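Local coordinates for probable glycosidase crf1 (Neosartorya fumigata, PDB 6IBU), which cuts chitin and transfers the released chains to 1,6-beta-glucan or other chitin, cross-linking polysaccharides in the fungal cell wall and septa, at residues T83-S88 against G203-S208; V99-L104 against W153-A158; T108-T113 against G127-V132. All coordinates share one frame; numbering follows the deposited sequence.

In the fold
All three contacts gather on one antiparallel sheet of the GH16 domain, whose neighbouring strands 85-93, 98-105 and 110-116 supply their first segments. Contacts 1 and 2 have centres about 19 Å apart, yet they meet at the active site: Ser88 OG lies 2.6 Å from OE1 of Glu102, the probable proton donor and a chitin-binding residue. Contact 3 sits closer to contact 2, about 8 Å between centres, with Glu102 O 2.8 Å from Gln112 N. Contact 2 reaches from this sheet across to strand 150-155, and Ile155 and Trp153 there also touch the side chains of contact 3. Contact 1 lies where the chain turns into strand 85-93, near the chitin-binding residues Trp186 and Thr197.

Contact 1 of 3, residues T83-S88 against G203-S208; sequences TGVVSS and GLTDYS
Thr205 presses its hydroxyl into the corner made by Thr83 and Gly84, and this is the tight part of the contact. With chi1 at -66°, OG1 stands anti to its own carbonyl carbon and donates to Thr83 O at 3.0 Å. It lies in the carbonyl plane, on a lone pair, and Thr205 CA adds a CA-H...O contact to the same oxygen. Gly84 has no side chain, and the place a CB would take is already filled by Gly203 O and Thr205 OG1; its phi of 79° also suits glycine. Its CA comes within 3.3 Å of Gly203 O instead. Deeper in, Val85 CG2 meets Thr205 CG2 at 4.0 Å, the two side chains crossing at about a right angle.

On the solvent side, exposed Thr83 makes one close contact with the opposite backbone, its methyl CG2 3.2 Å from Leu204 O. Otherwise this side is looser: Leu204 turns its own side chain away, and a water bridges the segments, donating to Thr83 O and accepting from Asp206 N at 2.8 Å, so the Thr83 carbonyl receives two donors.

Thr205 also rests on Ala187 of strand 179-187. The contact joins the loop after helix 195-201 to the corner that leads into strand 85-93, beside the chitin-binding site of this GH16 domain: the side chain of Val85 is about 7 Å from that of Trp186.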
# COMPACT_ATOMS: atom_id res chain seq x y z
N THR A 83 6.54 -12.53 14.76
CA THR A 83 6.46 -11.36 15.67
C THR A 83 7.17 -10.18 15.00
O THR A 83 8.33 -10.33 14.64
CB THR A 83 7.14 -11.67 17.01
OG1 THR A 83 6.49 -12.82 17.54
CG2 THR A 83 7.07 -10.50 17.98
N GLY A 84 6.48 -9.06 14.88
CA GLY A 84 7.07 -7.78 14.45
C GLY A 84 7.26 -7.71 12.96
O GLY A 84 7.71 -6.67 12.48
N VAL A 85 6.93 -8.74 12.21
CA VAL A 85 7.07 -8.71 10.73
C VAL A 85 5.80 -8.09 10.16
O VAL A 85 4.70 -8.60 10.41
CB VAL A 85 7.32 -10.12 10.17
CG1 VAL A 85 7.39 -10.09 8.65
CG2 VAL A 85 8.59 -10.71 10.78
N VAL A 86 5.97 -7.02 9.40
CA VAL A 86 4.83 -6.28 8.81
C VAL A 86 4.68 -6.68 7.34
O VAL A 86 5.68 -6.67 6.65
CB VAL A 86 5.06 -4.77 8.98
CG1 VAL A 86 3.87 -3.98 8.46
CG2 VAL A 86 5.35 -4.41 10.42
N SER A 87 3.48 -7.00 6.90
CA SER A 87 3.11 -7.17 5.48
C SER A 87 2.26 -5.96 5.06
O SER A 87 1.19 -5.79 5.63
CB SER A 87 2.34 -8.44 5.30
OG SER A 87 3.10 -9.58 5.68
N SER A 88 2.74 -5.14 4.12
CA SER A 88 2.16 -3.81 3.77
C SER A 88 1.62 -3.78 2.33
O SER A 88 2.38 -4.09 1.39
CB SER A 88 3.20 -2.74 3.91
OG SER A 88 3.70 -2.70 5.24
N GLY A 203 6.01 -6.62 18.67
CA GLY A 203 7.19 -7.05 19.44
C GLY A 203 8.43 -7.10 18.58
O GLY A 203 8.33 -6.86 17.38
N LEU A 204 9.56 -7.44 19.20
CA LEU A 204 10.90 -7.61 18.59
C LEU A 204 10.84 -8.72 17.53
O LEU A 204 10.22 -9.78 17.79
CB LEU A 204 11.84 -8.02 19.73
CG LEU A 204 13.29 -7.60 19.60
CD1 LEU A 204 13.40 -6.14 19.17
CD2 LEU A 204 13.99 -7.83 20.93
N THR A 205 11.50 -8.50 16.40
CA THR A 205 11.59 -9.54 15.36
C THR A 205 12.81 -10.41 15.66
O THR A 205 13.84 -9.83 15.96
CB THR A 205 11.66 -8.95 13.95
OG1 THR A 205 10.40 -8.31 13.75
CG2 THR A 205 11.92 -9.99 12.89
N ASP A 206 12.64 -11.72 15.60
CA ASP A 206 13.71 -12.73 15.76
C ASP A 206 14.02 -13.29 14.37
O ASP A 206 13.34 -14.25 13.97
CB ASP A 206 13.28 -13.82 16.74
CG ASP A 206 14.37 -14.85 17.01
OD1 ASP A 206 15.54 -14.42 17.15
OD2 ASP A 206 14.04 -16.06 17.09
N TYR A 207 14.99 -12.71 13.67
CA TYR A 207 15.31 -13.05 12.26
C TYR A 207 15.73 -14.51 12.13
O TYR A 207 15.36 -15.15 11.13
CB TYR A 207 16.42 -12.16 11.73
CG TYR A 207 16.03 -10.71 11.73
CD1 TYR A 207 15.21 -10.20 10.74
CD2 TYR A 207 16.47 -9.88 12.73
CE1 TYR A 207 14.86 -8.86 10.74
CE2 TYR A 207 16.13 -8.54 12.75
CZ TYR A 207 15.30 -8.04 11.76
OH TYR A 207 14.98 -6.72 11.80
N SER A 208 16.45 -15.03 13.12
CA SER A 208 16.98 -16.41 13.08
C SER A 208 15.82 -17.43 13.10
O SER A 208 15.99 -18.50 12.49
CB SER A 208 17.98 -16.60 14.20
OG SER A 208 17.77 -15.66 15.26
O HOH W 1 10.11 -12.74 14.83

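Contact 2 of 3, residues V99-L104 against W153-A158; sequences VDWEVL and WSIDGA
Trp101 and Trp153 meet as a T-shaped pair, the edge of Trp153 directed at the face of Trp101. The planes stand at 87°, and the centroids of the Trp101 six-membered ring and the Trp153 five-membered ring are 4.7 Å apart. Trp153 CD1 is the atom that does the touching, 3.5 Å above the Trp101 plane and displaced toward its rim. The two side chains come from opposing strands and pass one another head to tail. A chi1 of -59° puts Trp101 CG anti to its carbonyl carbon; at the far end of the indole, Trp101 CH2 is 3.5 Å from Trp153 CB. Tyr142 makes a further edge-to-face contact with Trp101, and Arg161 a cation-pi contact with Trp153.

One hydrogen bond crosses between the segments. Trp153 NE1 donates to Asp100 O at 3.2 Å with an angle of 156° at the hydrogen, approaching from well above the carbonyl plane. It helps to fix the rotation of the Trp153 indole and gives its buried N-H a partner. A second backbone oxygen, Ser154 O, lies 3.3 Å from the ring carbon CZ2 of Trp101.

Apolar contacts complete the packing. Val99 CG1 lies against the benzo side of Trp153, 3.6 Å from CZ2, and Ile155 CG1 reaches Trp101 CH2 at 3.5 Å. A type I' turn from Ile155 to Ala158 leads into strand 158-164.

With strand axes 9.7 Å apart, this is packing between two sheets rather than pairing within one. Val99 and Trp101 belong to the core side of strand 98-105, and the acidic Glu98, Asp100 and Glu102 to the other: the ExDxE signature of the GH16 beta-jelly-roll, with Glu98 the probable nucleophile and Glu102 the probable proton donor.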
# COMPACT_ATOMS: atom_id res chain seq x y z
N VAL A 99 -3.11 5.47 1.42
CA VAL A 99 -4.10 4.48 1.90
C VAL A 99 -3.35 3.16 2.00
O VAL A 99 -2.62 2.82 1.05
CB VAL A 99 -5.29 4.38 0.93
CG1 VAL A 99 -6.25 3.29 1.35
CG2 VAL A 99 -6.00 5.71 0.80
N ASP A 100 -3.52 2.43 3.09
CA ASP A 100 -2.75 1.18 3.24
C ASP A 100 -3.51 0.13 4.06
O ASP A 100 -4.50 0.46 4.77
CB ASP A 100 -1.35 1.44 3.78
CG ASP A 100 -1.30 1.87 5.22
OD1 ASP A 100 -1.56 1.02 6.08
OD2 ASP A 100 -0.95 3.05 5.48
N TRP A 101 -3.03 -1.10 3.86
CA TRP A 101 -3.28 -2.29 4.70
C TRP A 101 -1.97 -2.63 5.40
O TRP A 101 -0.93 -2.52 4.76
CB TRP A 101 -3.75 -3.46 3.83
CG TRP A 101 -4.98 -3.29 3.01
CD1 TRP A 101 -5.06 -2.98 1.68
CD2 TRP A 101 -6.33 -3.60 3.41
NE1 TRP A 101 -6.36 -3.01 1.25
CE2 TRP A 101 -7.16 -3.41 2.29
CE3 TRP A 101 -6.91 -3.98 4.62
CZ2 TRP A 101 -8.55 -3.60 2.35
CZ3 TRP A 101 -8.27 -4.17 4.68
CH2 TRP A 101 -9.07 -4.00 3.55
N GLU A 102 -2.00 -2.98 6.69
CA GLU A 102 -0.82 -3.53 7.39
C GLU A 102 -1.24 -4.83 8.08
O GLU A 102 -2.16 -4.78 8.86
CB GLU A 102 -0.27 -2.56 8.42
CG GLU A 102 0.02 -1.17 7.88
CD GLU A 102 1.17 -1.12 6.89
OE1 GLU A 102 2.17 -1.82 7.09
OE2 GLU A 102 1.06 -0.40 5.89
N VAL A 103 -0.59 -5.95 7.79
CA VAL A 103 -0.73 -7.16 8.63
C VAL A 103 0.51 -7.29 9.52
O VAL A 103 1.61 -6.98 9.08
CB VAL A 103 -0.97 -8.42 7.77
CG1 VAL A 103 -1.08 -9.66 8.64
CG2 VAL A 103 -2.21 -8.28 6.91
N LEU A 104 0.32 -7.71 10.77
CA LEU A 104 1.42 -7.98 11.72
C LEU A 104 1.52 -9.50 11.86
O LEU A 104 0.45 -10.12 12.01
CB LEU A 104 1.12 -7.29 13.04
CG LEU A 104 0.86 -5.79 12.91
CD1 LEU A 104 0.48 -5.23 14.26
CD2 LEU A 104 2.08 -5.05 12.35
N TRP A 153 -12.39 0.25 2.14
CA TRP A 153 -11.55 -0.96 2.30
C TRP A 153 -12.50 -2.16 2.28
O TRP A 153 -13.49 -2.11 2.99
CB TRP A 153 -10.79 -0.95 3.63
CG TRP A 153 -9.64 0.01 3.75
CD1 TRP A 153 -8.31 -0.30 3.71
CD2 TRP A 153 -9.71 1.41 4.05
NE1 TRP A 153 -7.56 0.83 3.94
CE2 TRP A 153 -8.39 1.89 4.15
CE3 TRP A 153 -10.76 2.32 4.20
CZ2 TRP A 153 -8.10 3.22 4.41
CZ3 TRP A 153 -10.47 3.64 4.48
CH2 TRP A 153 -9.15 4.08 4.58
N SER A 154 -12.16 -3.19 1.54
CA SER A 154 -12.93 -4.46 1.50
C SER A 154 -11.98 -5.65 1.64
O SER A 154 -10.86 -5.60 1.11
CB SER A 154 -13.70 -4.57 0.24
OG SER A 154 -14.85 -3.77 0.35
N ILE A 155 -12.46 -6.70 2.30
CA ILE A 155 -11.73 -8.00 2.40
C ILE A 155 -12.68 -9.09 1.90
O ILE A 155 -13.77 -9.22 2.48
CB ILE A 155 -11.27 -8.27 3.84
CG1 ILE A 155 -10.41 -7.11 4.36
CG2 ILE A 155 -10.57 -9.62 3.89
CD1 ILE A 155 -9.86 -7.31 5.75
N ASP A 156 -12.28 -9.80 0.85
CA ASP A 156 -13.08 -10.91 0.28
C ASP A 156 -14.48 -10.41 -0.05
O ASP A 156 -15.44 -11.13 0.20
CB ASP A 156 -13.09 -12.09 1.26
CG ASP A 156 -11.69 -12.57 1.61
OD1 ASP A 156 -10.75 -12.32 0.81
OD2 ASP A 156 -11.55 -13.20 2.70
N GLY A 157 -14.57 -9.19 -0.57
CA GLY A 157 -15.81 -8.57 -1.05
C GLY A 157 -16.74 -8.14 0.07
O GLY A 157 -17.95 -8.02 -0.21
N ALA A 158 -16.25 -7.96 1.30
CA ALA A 158 -17.08 -7.42 2.41
C ALA A 158 -16.51 -6.06 2.80
O ALA A 158 -15.30 -5.99 3.09
CB ALA A 158 -17.10 -8.38 3.58

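Contact 3 of 3, residues T108-T113 against G127-V132; sequences TTQVQT and GTYVPV
Thr109 opens the pairing through its backbone: its carbonyl O takes the N-H of Val132 at 2.9 Å, the donor sitting well above the carbonyl plane. Its hydroxyl is occupied elsewhere, by Asp107.

Gln110 faces Pro131 as a non-hydrogen-bonded pair. Its side chain, extended beyond CG, crosses Tyr129 at a slant, with the amide plane only 11° from the ring plane, and OE1 comes to 3.6 Å from Tyr129 CB. The amide NE2 is held by Asp107.

Val111 and Val130 form a hydrogen-bonded pair, each N-H running nearly along the C=O axis of the other; Val130 N to Val111 O is 2.9 Å. With chi1 of -66° sending CG1 anti to the carbonyl carbon, CG2 is left between the backbone N and that carbon. There it meets two methyls, Val130 CG2 and Val132 CG2, each at 3.3 Å, shorter than usual for methyls and a sign of crowding or of an imprecisely placed group at 2.25 Å resolution. Ile155 of the opposing sheet touches all three valines.

Gln112 turns to the other face and lies over the Tyr129 ring. Its CG stands 3.8 Å from the ring centroid and almost on the normal, a CH-pi contact, and Trp200 of helix 195-201 touches both residues.

Thr113 holds Thr128 O twice, through its N at 2.7 Å and its OG1 at 2.9 Å. That hydroxyl also bonds to Arg161, and Thr128 N returns a bond to Thr113 O.

This is an antiparallel hairpin closing one edge of the seven-stranded sheet. The valines look into the core between the sheets of the GH16 beta-sandwich, whereas Gln112 lies on the side of the chitin-binding site, its side chain about 4 Å from that of Glu102.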
# COMPACT_ATOMS: atom_id res chain seq x y z
N THR A 108 -2.91 -12.76 14.46
CA THR A 108 -3.47 -13.73 13.49
C THR A 108 -4.96 -13.50 13.26
O THR A 108 -5.58 -14.40 12.68
CB THR A 108 -3.23 -15.16 13.97
OG1 THR A 108 -3.94 -15.25 15.20
CG2 THR A 108 -1.76 -15.45 14.16
N THR A 109 -5.53 -12.40 13.73
CA THR A 109 -7.00 -12.21 13.80
C THR A 109 -7.41 -10.87 13.20
O THR A 109 -8.62 -10.61 13.16
CB THR A 109 -7.51 -12.25 15.24
OG1 THR A 109 -6.72 -11.37 16.04
CG2 THR A 109 -7.52 -13.67 15.78
N GLN A 110 -6.46 -10.02 12.82
CA GLN A 110 -6.78 -8.67 12.32
C GLN A 110 -5.82 -8.26 11.19
O GLN A 110 -4.75 -8.88 10.99
CB GLN A 110 -6.70 -7.63 13.42
CG GLN A 110 -7.23 -8.07 14.78
CD GLN A 110 -6.94 -6.99 15.81
OE1 GLN A 110 -7.83 -6.30 16.29
NE2 GLN A 110 -5.67 -6.79 16.11
N VAL A 111 -6.26 -7.24 10.45
CA VAL A 111 -5.40 -6.39 9.58
C VAL A 111 -5.68 -4.95 10.00
O VAL A 111 -6.79 -4.65 10.43
CB VAL A 111 -5.68 -6.62 8.08
CG1 VAL A 111 -5.30 -8.02 7.66
CG2 VAL A 111 -7.14 -6.35 7.74
N GLN A 112 -4.68 -4.09 9.89
CA GLN A 112 -4.89 -2.66 10.20
C GLN A 112 -5.19 -1.93 8.89
O GLN A 112 -4.59 -2.24 7.88
CB GLN A 112 -3.71 -2.07 10.95
CG GLN A 112 -4.09 -0.75 11.60
CD GLN A 112 -2.92 0.02 12.14
OE1 GLN A 112 -3.02 0.60 13.21
NE2 GLN A 112 -1.82 0.02 11.42
N THR A 113 -6.15 -1.02 8.93
CA THR A 113 -6.41 -0.09 7.80
C THR A 113 -5.85 1.26 8.19
O THR A 113 -5.82 1.60 9.35
CB THR A 113 -7.89 -0.01 7.42
OG1 THR A 113 -8.66 0.44 8.54
CG2 THR A 113 -8.45 -1.31 6.87
N GLY A 127 -6.03 5.14 11.70
CA GLY A 127 -5.85 3.68 11.86
C GLY A 127 -7.07 3.01 12.48
O GLY A 127 -7.59 3.50 13.50
N THR A 128 -7.50 1.90 11.90
CA THR A 128 -8.61 1.04 12.35
C THR A 128 -8.19 -0.42 12.15
O THR A 128 -7.78 -0.76 11.05
CB THR A 128 -9.87 1.33 11.53
OG1 THR A 128 -10.35 2.62 11.88
CG2 THR A 128 -10.97 0.30 11.73
N TYR A 129 -8.33 -1.26 13.17
CA TYR A 129 -8.13 -2.72 13.03
C TYR A 129 -9.45 -3.35 12.60
O TYR A 129 -10.49 -2.94 13.10
CB TYR A 129 -7.61 -3.33 14.32
CG TYR A 129 -6.21 -2.91 14.63
CD1 TYR A 129 -5.97 -1.73 15.32
CD2 TYR A 129 -5.11 -3.64 14.20
CE1 TYR A 129 -4.69 -1.32 15.63
CE2 TYR A 129 -3.82 -3.25 14.50
CZ TYR A 129 -3.62 -2.08 15.22
OH TYR A 129 -2.36 -1.67 15.53
N VAL A 130 -9.40 -4.34 11.71
CA VAL A 130 -10.61 -5.09 11.28
C VAL A 130 -10.31 -6.57 11.43
O VAL A 130 -9.22 -6.99 11.13
CB VAL A 130 -11.03 -4.70 9.85
CG1 VAL A 130 -11.13 -3.20 9.70
CG2 VAL A 130 -10.09 -5.24 8.77
N PRO A 131 -11.28 -7.39 11.87
CA PRO A 131 -11.05 -8.83 12.02
C PRO A 131 -10.86 -9.49 10.65
O PRO A 131 -11.55 -9.17 9.76
CB PRO A 131 -12.33 -9.36 12.70
CG PRO A 131 -13.11 -8.11 13.13
CD PRO A 131 -12.67 -7.02 12.17
N VAL A 132 -9.89 -10.39 10.54
CA VAL A 132 -9.61 -11.21 9.33
C VAL A 132 -9.13 -12.59 9.80
O VAL A 132 -8.37 -12.68 10.78
CB VAL A 132 -8.55 -10.53 8.44
CG1 VAL A 132 -8.41 -11.23 7.10
CG2 VAL A 132 -8.86 -9.07 8.23
O HOH W 2 -10.88 -5.77 14.82